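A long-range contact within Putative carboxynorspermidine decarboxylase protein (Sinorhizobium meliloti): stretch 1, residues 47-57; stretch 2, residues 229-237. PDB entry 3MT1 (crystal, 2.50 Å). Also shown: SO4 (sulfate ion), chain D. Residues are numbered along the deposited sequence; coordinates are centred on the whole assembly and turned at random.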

ATOM      1  N   LEU B  47       2.207  -7.081 -26.230  1.00 47.64           N
ATOM      2  CA  LEU B  47       3.364  -7.946 -26.345  1.00 48.27           C
ATOM      3  C   LEU B  47       3.123  -9.353 -25.775  1.00 46.12           C
ATOM      4  O   LEU B  47       3.489 -10.316 -26.415  1.00 47.45           O
ATOM      5  CB  LEU B  47       4.642  -7.285 -25.811  1.00 49.47           C
ATOM      6  CG  LEU B  47       5.832  -8.201 -25.495  1.00 51.23           C
ATOM      7  CD1 LEU B  47       6.590  -8.660 -26.762  1.00 55.58           C
ATOM      8  CD2 LEU B  47       6.775  -7.502 -24.534  1.00 51.97           C
HETATM    9  N   MSE B  48       2.450  -9.480 -24.635  1.00 43.51           N
HETATM   10  CA  MSE B  48       2.253 -10.791 -24.005  1.00 41.46           C
HETATM   11  C   MSE B  48       1.168 -11.668 -24.658  1.00 41.49           C
HETATM   12  O   MSE B  48       1.242 -12.898 -24.595  1.00 41.02           O
HETATM   13  CB  MSE B  48       1.939 -10.616 -22.513  1.00 39.27           C
HETATM   14  CG  MSE B  48       2.996  -9.878 -21.779  1.00 38.72           C
HETATM   15 SE   MSE B  48       2.491  -9.299 -20.012  0.75 36.06          SE
HETATM   16  CE  MSE B  48       2.754 -10.949 -19.092  1.00 34.33           C
ATOM     17  N   ARG B  49       0.156 -11.027 -25.239  1.00 41.47           N
ATOM     18  CA  ARG B  49      -1.004 -11.696 -25.825  1.00 42.24           C
ATOM     19  C   ARG B  49      -0.654 -12.926 -26.692  1.00 42.63           C
ATOM     20  O   ARG B  49      -1.215 -14.009 -26.511  1.00 41.05           O
ATOM     21  CB  ARG B  49      -1.820 -10.681 -26.663  1.00 43.65           C
ATOM     22  CG  ARG B  49      -3.313 -10.887 -26.608  1.00 46.13           C
ATOM     23  CD  ARG B  49      -4.129  -9.962 -27.504  1.00 51.49           C
ATOM     24  NE  ARG B  49      -4.990 -10.770 -28.387  1.00 59.82           N
ATOM     25  CZ  ARG B  49      -6.292 -10.557 -28.634  1.00 67.05           C
ATOM     26  NH1 ARG B  49      -6.954  -9.553 -28.038  1.00 69.51           N
ATOM     27  NH2 ARG B  49      -6.956 -11.369 -29.477  1.00 70.10           N
ATOM     28  N   ASP B  50       0.268 -12.754 -27.637  1.00 43.81           N
ATOM     29  CA  ASP B  50       0.519 -13.818 -28.600  1.00 45.06           C
ATOM     30  C   ASP B  50       1.236 -15.035 -28.024  1.00 44.04           C
ATOM     31  O   ASP B  50       1.401 -16.029 -28.723  1.00 44.64           O
ATOM     32  CB  ASP B  50       1.257 -13.287 -29.823  1.00 47.48           C
ATOM     33  CG  ASP B  50       0.464 -12.219 -30.562  1.00 50.02           C
ATOM     34  OD1 ASP B  50      -0.774 -12.385 -30.731  1.00 51.80           O
ATOM     35  OD2 ASP B  50       1.081 -11.214 -30.970  1.00 50.96           O
ATOM     36  N   TYR B  51       1.635 -14.964 -26.752  1.00 41.71           N
ATOM     37  CA  TYR B  51       2.370 -16.044 -26.123  1.00 40.55           C
ATOM     38  C   TYR B  51       1.576 -16.715 -25.033  1.00 38.91           C
ATOM     39  O   TYR B  51       1.994 -17.753 -24.500  1.00 38.95           O
ATOM     40  CB  TYR B  51       3.706 -15.567 -25.545  1.00 40.83           C
ATOM     41  CG  TYR B  51       4.696 -14.909 -26.511  1.00 42.37           C
ATOM     42  CD1 TYR B  51       5.711 -15.658 -27.129  1.00 41.73           C
ATOM     43  CD2 TYR B  51       4.638 -13.527 -26.778  1.00 41.78           C
ATOM     44  CE1 TYR B  51       6.652 -15.046 -27.975  1.00 43.14           C
ATOM     45  CE2 TYR B  51       5.552 -12.908 -27.634  1.00 42.68           C
ATOM     46  CZ  TYR B  51       6.572 -13.672 -28.225  1.00 45.10           C
ATOM     47  OH  TYR B  51       7.491 -13.070 -29.080  1.00 46.66           O
HETATM   48  N   MSE B  52       0.442 -16.128 -24.691  1.00 37.58           N
HETATM   49  CA  MSE B  52      -0.392 -16.640 -23.620  1.00 36.76           C
HETATM   50  C   MSE B  52      -1.834 -16.858 -24.039  1.00 37.59           C
HETATM   51  O   MSE B  52      -2.201 -16.598 -25.191  1.00 39.60           O
HETATM   52  CB  MSE B  52      -0.307 -15.735 -22.405  1.00 35.40           C
HETATM   53  CG  MSE B  52       1.128 -15.581 -21.908  1.00 34.58           C
HETATM   54 SE   MSE B  52       1.210 -14.522 -20.269  0.75 32.87          SE
HETATM   55  CE  MSE B  52       0.933 -15.910 -19.019  1.00 26.43           C
ATOM     56  N   ASP B  53      -2.657 -17.353 -23.121  1.00 37.41           N
ATOM     57  CA  ASP B  53      -4.020 -17.790 -23.476  1.00 38.12           C
ATOM     58  C   ASP B  53      -5.127 -16.950 -22.831  1.00 37.52           C
ATOM     59  O   ASP B  53      -6.307 -17.234 -23.060  1.00 39.37           O
ATOM     60  CB  ASP B  53      -4.220 -19.278 -23.136  1.00 37.80           C
ATOM     61  CG  ASP B  53      -3.321 -20.189 -23.961  1.00 41.16           C
ATOM     62  OD1 ASP B  53      -3.678 -20.464 -25.138  1.00 45.02           O
ATOM     63  OD2 ASP B  53      -2.258 -20.636 -23.441  1.00 43.60           O
ATOM     64  N   GLY B  54      -4.753 -15.932 -22.051  1.00 35.73           N
ATOM     65  CA  GLY B  54      -5.698 -15.158 -21.268  1.00 35.06           C
ATOM     66  C   GLY B  54      -5.200 -14.687 -19.898  1.00 34.40           C
ATOM     67  O   GLY B  54      -3.992 -14.642 -19.616  1.00 35.08           O
ATOM     68  N   THR B  55      -6.139 -14.357 -19.036  1.00 33.40           N
ATOM     69  CA  THR B  55      -5.841 -13.750 -17.750  1.00 33.05           C
ATOM     70  C   THR B  55      -6.709 -14.449 -16.752  1.00 33.03           C
ATOM     71  O   THR B  55      -7.719 -15.011 -17.114  1.00 33.91           O
ATOM     72  CB  THR B  55      -6.268 -12.213 -17.737  1.00 33.59           C
ATOM     73  OG1 THR B  55      -7.691 -12.069 -17.963  1.00 32.70           O
ATOM     74  CG2 THR B  55      -5.510 -11.422 -18.824  1.00 31.87           C
ATOM     75  N   THR B  56      -6.316 -14.431 -15.497  1.00 33.37           N
ATOM     76  CA  THR B  56      -7.211 -14.836 -14.428  1.00 34.12           C
ATOM     77  C   THR B  56      -7.301 -13.677 -13.409  1.00 32.87           C
ATOM     78  O   THR B  56      -6.379 -12.928 -13.265  1.00 32.72           O
ATOM     79  CB  THR B  56      -6.764 -16.171 -13.789  1.00 35.17           C
ATOM     80  OG1 THR B  56      -7.785 -16.630 -12.899  1.00 38.15           O
ATOM     81  CG2 THR B  56      -5.431 -16.017 -12.984  1.00 35.88           C
ATOM     82  N   SER B  57      -8.420 -13.546 -12.730  1.00 32.92           N
ATOM     83  CA  SER B  57      -8.736 -12.363 -11.947  1.00 33.95           C
ATOM     84  C   SER B  57      -9.312 -12.700 -10.608  1.00 33.65           C
ATOM     85  O   SER B  57      -9.933 -13.730 -10.464  1.00 35.47           O
ATOM     86  CB  SER B  57      -9.846 -11.594 -12.641  1.00 34.10           C
ATOM     87  OG  SER B  57      -9.358 -10.960 -13.786  1.00 38.17           O
TER
HETATM   88  S   SO4 D 401       2.160 -16.205  -8.458  1.00 50.97           S
HETATM   89  O1  SO4 D 401       2.770 -16.805  -7.279  1.00 51.75           O
HETATM   90  O2  SO4 D 401       2.665 -14.861  -8.674  1.00 49.24           O
HETATM   91  O3  SO4 D 401       2.562 -17.071  -9.573  1.00 53.90           O
HETATM   92  O4  SO4 D 401       0.694 -16.198  -8.360  1.00 51.95           O
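Stretch 2 229-237: LEPGEASIT

Stretch 1 enters in a helix that began earlier in the chain, and Leu47 and Met48 are helical. The chain then bends through a type I beta turn from Arg49 to Met52. In that turn Met52 N donates to Arg49 O at 3.2 Å. Tyr51 N donates to Met48 O at 3.0 Å, and a weak bond of 3.3 Å runs from Met52 N to the same Met48 O. After Asp53 the chain is extended, and residues 54 to 57 form a strand. Gly54 opens this strand with phi 144° and psi -160°. A CB at these angles would be jammed against the carbonyl O of Asp53, so the backbone itself calls for glycine here.

Stretch 2 is extended at Leu229, passes through loop at Glu230 to Gly232, and then winds into a weakly bonded helix at about 233 to 236. Two backbone bonds mark the helical turn: Ser235 N to Gly232 O at 3.0 Å and Ile236 N to Glu233 O at 3.1 Å.

The two segments run in opposite senses along the contact. The start of stretch 2 lies near the end of stretch 1, with the CA atoms of Thr56 and Glu230 7.0 Å apart. The later part of stretch 2 lies near the start of stretch 1, with the CA atoms of Met48 and Ser235 9.0 Å apart. No hydrogen bond links the stretches. At these separations the side chains make the contact, and the buried surface is modest, 235 Å² with both sides summed.

Met48 and Met52 are both selenomethionine. In both, the CA-to-CB bond points toward stretch 2. They have the same m, t, p rotamer, and each reaches across with its terminal CE. Met48 CE lies 3.9 Å from Ile236 CD1, an apolar contact, and 4.0 Å from Ser235 CB. The CA-to-CB bond of Ile236 points sideways, but the end of its side chain comes nearer to stretch 1. Met52 CE packs against the proline ring, 3.6 Å from Pro231 CG. Met52 CE also lies 3.7 Å from Ser235 OG. Ser235 thus touches both selenomethionines.

The hydroxyl of Ser235 is occupied within its own stretch. Ser235 OG donates to Pro231 O at 2.9 Å, which ties the helical turn back to the loop before it. Pro231 and Ser235 are therefore joined to each other and both touch Met52 CE.

Thr56 makes the contact at the strand end. Its CA-to-CB bond points toward stretch 2, and Thr56 CG2 lies 3.7 Å from Glu230 CG. The contact is between carbon atoms; the carboxylate of Glu230 has a hydrogen-bonding partner elsewhere in the structure.

A sulfate ion, probably from the crystallisation liquor, binds the backbone of Gly232 and Glu233. Gly232 N donates to SO4 O3 at 3.1 Å and Glu233 N to SO4 O2 at 2.8 Å. A CB on Gly232 would clash with SO4 O2, at 2.3 Å from that oxygen.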

ATOM      1  N   LEU B 229      -2.509 -23.132 -16.359  1.00 39.47           N
ATOM      2  CA  LEU B 229      -1.518 -22.620 -15.469  1.00 39.21           C
ATOM      3  C   LEU B 229      -1.872 -21.158 -15.272  1.00 38.94           C
ATOM      4  O   LEU B 229      -2.394 -20.519 -16.196  1.00 38.14           O
ATOM      5  CB  LEU B 229      -0.151 -22.762 -16.094  1.00 39.21           C
ATOM      6  CG  LEU B 229       0.426 -24.164 -16.279  1.00 40.60           C
ATOM      7  CD1 LEU B 229       1.700 -24.068 -17.067  1.00 40.10           C
ATOM      8  CD2 LEU B 229       0.695 -24.878 -14.952  1.00 39.71           C
ATOM      9  N   GLU B 230      -1.598 -20.633 -14.070  1.00 39.12           N
ATOM     10  CA  GLU B 230      -1.848 -19.213 -13.760  1.00 38.79           C
ATOM     11  C   GLU B 230      -0.554 -18.494 -13.396  1.00 38.31           C
ATOM     12  O   GLU B 230      -0.382 -18.034 -12.269  1.00 38.81           O
ATOM     13  CB  GLU B 230      -2.790 -19.101 -12.582  1.00 38.68           C
ATOM     14  CG  GLU B 230      -4.235 -19.462 -12.825  1.00 43.47           C
ATOM     15  CD  GLU B 230      -5.035 -19.547 -11.511  1.00 51.88           C
ATOM     16  OE1 GLU B 230      -4.761 -18.762 -10.554  1.00 54.61           O
ATOM     17  OE2 GLU B 230      -5.945 -20.410 -11.423  1.00 57.23           O
ATOM     18  N   PRO B 231       0.392 -18.402 -14.331  1.00 38.13           N
ATOM     19  CA  PRO B 231       1.631 -17.786 -13.831  1.00 37.64           C
ATOM     20  C   PRO B 231       1.516 -16.293 -13.532  1.00 37.22           C
ATOM     21  O   PRO B 231       1.236 -15.498 -14.433  1.00 36.73           O
ATOM     22  CB  PRO B 231       2.585 -17.974 -15.002  1.00 39.00           C
ATOM     23  CG  PRO B 231       1.638 -18.055 -16.248  1.00 37.01           C
ATOM     24  CD  PRO B 231       0.501 -18.853 -15.738  1.00 37.12           C
ATOM     25  N   GLY B 232       1.780 -15.909 -12.285  1.00 37.11           N
ATOM     26  CA  GLY B 232       1.958 -14.493 -11.940  1.00 36.78           C
ATOM     27  C   GLY B 232       3.422 -14.102 -12.043  1.00 37.56           C
ATOM     28  O   GLY B 232       3.929 -13.701 -13.103  1.00 38.37           O
ATOM     29  N   GLU B 233       4.123 -14.268 -10.937  1.00 38.72           N
ATOM     30  CA  GLU B 233       5.563 -14.030 -10.865  1.00 39.36           C
ATOM     31  C   GLU B 233       6.354 -14.628 -12.017  1.00 38.99           C
ATOM     32  O   GLU B 233       7.293 -14.002 -12.527  1.00 40.99           O
ATOM     33  CB  GLU B 233       6.100 -14.537  -9.536  1.00 40.12           C
ATOM     34  CG  GLU B 233       7.529 -14.050  -9.244  1.00 45.34           C
ATOM     35  CD  GLU B 233       7.635 -12.530  -8.905  1.00 48.15           C
ATOM     36  OE1 GLU B 233       6.705 -11.967  -8.263  1.00 46.35           O
ATOM     37  OE2 GLU B 233       8.676 -11.922  -9.288  1.00 49.21           O
ATOM     38  N   ALA B 234       6.006 -15.827 -12.450  1.00 37.28           N
ATOM     39  CA  ALA B 234       6.824 -16.442 -13.488  1.00 36.55           C
ATOM     40  C   ALA B 234       6.762 -15.736 -14.872  1.00 36.54           C
ATOM     41  O   ALA B 234       7.663 -15.884 -15.708  1.00 37.88           O
ATOM     42  CB  ALA B 234       6.524 -17.920 -13.597  1.00 35.79           C
ATOM     43  N   SER B 235       5.710 -14.967 -15.120  1.00 34.75           N
ATOM     44  CA  SER B 235       5.622 -14.197 -16.357  1.00 34.37           C
ATOM     45  C   SER B 235       6.609 -13.037 -16.410  1.00 34.44           C
ATOM     46  O   SER B 235       7.072 -12.638 -17.485  1.00 35.11           O
ATOM     47  CB  SER B 235       4.216 -13.617 -16.488  1.00 33.32           C
ATOM     48  OG  SER B 235       3.275 -14.659 -16.383  1.00 35.23           O
ATOM     49  N   ILE B 236       6.934 -12.517 -15.236  1.00 33.04           N
ATOM     50  CA  ILE B 236       7.431 -11.178 -15.133  1.00 33.00           C
ATOM     51  C   ILE B 236       8.801 -11.122 -14.437  1.00 33.69           C
ATOM     52  O   ILE B 236       9.400 -10.051 -14.295  1.00 33.25           O
ATOM     53  CB  ILE B 236       6.327 -10.335 -14.462  1.00 32.28           C
ATOM     54  CG1 ILE B 236       6.034  -9.143 -15.303  1.00 33.90           C
ATOM     55  CG2 ILE B 236       6.505 -10.055 -12.947  1.00 31.83           C
ATOM     56  CD1 ILE B 236       5.059  -9.481 -16.371  1.00 35.89           C
ATOM     57  N   THR B 237       9.257 -12.307 -14.022  1.00 33.58           N
ATOM     58  CA  THR B 237      10.488 -12.527 -13.286  1.00 34.59           C
ATOM     59  C   THR B 237      11.673 -11.849 -13.980  1.00 36.65           C
ATOM     60  O   THR B 237      11.862 -11.993 -15.186  1.00 37.34           O
ATOM     61  CB  THR B 237      10.713 -14.075 -13.071  1.00 34.93           C
ATOM     62  OG1 THR B 237      11.608 -14.323 -11.975  1.00 37.84           O
ATOM     63  CG2 THR B 237      11.252 -14.768 -14.324  1.00 34.04           C
TER